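Local coordinates for protein oxaloacetate acetyl hydrolase (Cryphonectria parasitica, PDB 3M0J) that belongs to the phosphoenolpyruvate phosphomutase family of TIM-barrel enzymes and is modelled with manganese and 2,2-difluoro-3,3-dihydroxybutanedioic acid in its barrel, at residues Leu165-Asp170 / Glu190-Gly195. Residues are numbered along the deposited sequence; the frame is centred on the assembly and turned at random.
Sequences LIARTD and EGADVG. With OAF (2,2-difluoro-3,3-dihydroxybutanedioic acid), chain B.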
loop_
_atom_site.group_PDB
_atom_site.type_symbol
_atom_site.label_atom_id
_atom_site.label_comp_id
_atom_site.label_asym_id
_atom_site.label_seq_id
_atom_site.Cartn_x
_atom_site.Cartn_y
_atom_site.Cartn_z
ATOM N N LEU A 165 -12.106 15.378 17.416
ATOM C CA LEU A 165 -13.101 14.444 16.884
ATOM C C LEU A 165 -14.388 15.188 16.558
ATOM O O LEU A 165 -14.986 15.813 17.441
ATOM C CB LEU A 165 -13.378 13.292 17.865
ATOM C CG LEU A 165 -14.445 12.317 17.326
ATOM C CD1 LEU A 165 -13.952 11.575 16.076
ATOM C CD2 LEU A 165 -14.902 11.335 18.389
ATOM N N ILE A 166 -14.792 15.133 15.288
ATOM C CA ILE A 166 -15.999 15.804 14.829
ATOM C C ILE A 166 -17.083 14.756 14.641
ATOM O O ILE A 166 -16.910 13.809 13.863
ATOM C CB ILE A 166 -15.745 16.537 13.479
ATOM C CG1 ILE A 166 -14.670 17.618 13.657
ATOM C CG2 ILE A 166 -17.035 17.156 12.949
ATOM C CD1 ILE A 166 -13.673 17.713 12.482
ATOM N N ALA A 167 -18.184 14.913 15.372
ATOM C CA ALA A 167 -19.318 14.014 15.258
ATOM C C ALA A 167 -20.234 14.503 14.155
ATOM O O ALA A 167 -20.845 15.562 14.267
ATOM C CB ALA A 167 -20.081 13.943 16.588
ATOM N N ARG A 168 -20.322 13.722 13.089
ATOM C CA ARG A 168 -21.170 14.064 11.964
ATOM C C ARG A 168 -22.445 13.243 12.024
ATOM O O ARG A 168 -22.399 12.042 12.280
ATOM C CB ARG A 168 -20.429 13.776 10.661
ATOM C CG ARG A 168 -21.337 13.796 9.435
ATOM C CD ARG A 168 -20.512 13.687 8.138
ATOM N NE ARG A 168 -21.346 13.221 7.026
ATOM C CZ ARG A 168 -20.960 13.247 5.751
ATOM N NH1 ARG A 168 -19.772 13.764 5.409
ATOM N NH2 ARG A 168 -21.763 12.758 4.811
ATOM N N THR A 169 -23.579 13.892 11.780
ATOM C CA THR A 169 -24.828 13.156 11.602
ATOM C C THR A 169 -25.428 13.388 10.228
ATOM O O THR A 169 -25.586 14.525 9.777
ATOM C CB THR A 169 -25.891 13.444 12.696
ATOM O OG1 THR A 169 -27.051 12.646 12.427
ATOM C CG2 THR A 169 -26.290 14.914 12.691
ATOM N N ASP A 170 -25.742 12.274 9.576
ATOM C CA ASP A 170 -26.395 12.247 8.279
ATOM C C ASP A 170 -27.891 11.995 8.418
ATOM O O ASP A 170 -28.550 11.620 7.451
ATOM C CB ASP A 170 -25.753 11.140 7.458
ATOM C CG ASP A 170 -24.443 11.581 6.858
ATOM O OD1 ASP A 170 -24.496 12.284 5.838
ATOM O OD2 ASP A 170 -23.376 11.274 7.418
ATOM N N GLU A 190 -20.503 12.225 24.926
ATOM C CA GLU A 190 -19.587 11.089 24.852
ATOM C C GLU A 190 -18.170 11.536 24.552
ATOM O O GLU A 190 -17.248 10.724 24.547
ATOM C CB GLU A 190 -20.046 10.082 23.799
ATOM C CG GLU A 190 -21.395 9.469 24.110
ATOM C CD GLU A 190 -21.379 8.509 25.274
ATOM O OE1 GLU A 190 -20.290 8.159 25.777
ATOM O OE2 GLU A 190 -22.474 8.094 25.690
ATOM N N GLY A 191 -18.001 12.822 24.278
ATOM C CA GLY A 191 -16.669 13.394 24.168
ATOM C C GLY A 191 -16.257 13.948 22.813
ATOM O O GLY A 191 -15.092 14.306 22.614
ATOM N N ALA A 192 -17.185 14.021 21.866
ATOM C CA ALA A 192 -16.846 14.623 20.581
ATOM C C ALA A 192 -16.571 16.107 20.792
ATOM O O ALA A 192 -17.182 16.754 21.643
ATOM C CB ALA A 192 -17.970 14.419 19.552
ATOM N N ASP A 193 -15.617 16.630 20.033
ATOM C CA ASP A 193 -15.143 18.001 20.198
ATOM C C ASP A 193 -15.937 19.036 19.403
ATOM O O ASP A 193 -16.016 20.196 19.808
ATOM C CB ASP A 193 -13.676 18.073 19.792
ATOM C CG ASP A 193 -12.801 17.207 20.664
ATOM O OD1 ASP A 193 -12.648 17.537 21.861
ATOM O OD2 ASP A 193 -12.264 16.196 20.176
ATOM N N VAL A 194 -16.504 18.613 18.269
ATOM C CA VAL A 194 -17.178 19.499 17.329
ATOM C C VAL A 194 -18.313 18.686 16.711
ATOM O O VAL A 194 -18.197 17.467 16.580
ATOM C CB VAL A 194 -16.205 19.905 16.179
ATOM C CG1 VAL A 194 -16.902 20.805 15.147
ATOM C CG2 VAL A 194 -14.930 20.564 16.746
ATOM N N GLY A 195 -19.402 19.350 16.331
ATOM C CA GLY A 195 -20.513 18.660 15.706
ATOM C C GLY A 195 -20.628 19.081 14.260
ATOM O O GLY A 195 -20.264 20.200 13.909
HETATM O O2 OAF B . -15.939 15.226 0.980
HETATM C C1 OAF B . -16.503 14.382 1.605
HETATM O O1 OAF B . -16.120 13.052 1.491
HETATM C C2 OAF B . -17.795 14.694 2.366
HETATM O O4 OAF B . -17.684 15.943 3.019
HETATM O O3 OAF B . -18.009 13.715 3.345
HETATM C C3 OAF B . -18.926 14.701 1.306
HETATM F F1 OAF B . -18.904 15.888 0.624
HETATM F F2 OAF B . -18.798 13.686 0.402
HETATM C C4 OAF B . -20.264 14.506 2.003
HETATM O O5 OAF B . -20.712 13.411 2.148
HETATM O O6 OAF B . -20.990 15.652 2.321
#
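Neighbouring parallel strands of a TIM barrel, 164-169 and 194-197, begin their pairing here: Ile166 lies beside Val194 and Ala167 beside Gly195, the strands being linked by a beta-alpha-beta crossover whose main helix is 177-189. That helix ends in a Schellman motif at Gly191, whose positive phi (116°) turns the chain toward the second strand. Leu165 O takes two backbone bonds where strand 194-197 starts, 2.8 Å from Asp193 N in the carbonyl plane and 3.3 Å from Val194 N, which is tilted from it. Two residues beyond Leu165, Ala167 N donates to Val194 O at 2.8 Å. Asp193 adds a side-chain bond: its CG sits beside its own backbone N (chi1 -62°), which lets OD2 accept Leu165 N through the anti lone pair, 2.9 Å and nearly straight at 170°. OD2 also pairs with Lys156 and OD1 with Arg17, which probably keeps the carboxylate ionised. On one sheet face Ile166 and Val194 lie side by side, Ile166 CG1 3.7 Å from Val194 CB. On the other, Ala167 touches helices 142-158 and 177-189, and its CB meets CB of Ala192 from the loop. Farther along the first strand, Arg168 leaves the backbone away from 190-195, and its extended chain carries the guanidinium to the ligand, 2,2-difluoro-3,3-dihydroxybutanedioic acid. Asp170 grips it side-on in a salt bridge, OD2 to NE and OD1 to NH2, which probably fixes its rotation; Lys137 also pairs with that carboxylate. Arg168 NH2 donates to ligand O5 at 2.9 Å and Arg168 NH1 to ligand O3 at 2.7 Å.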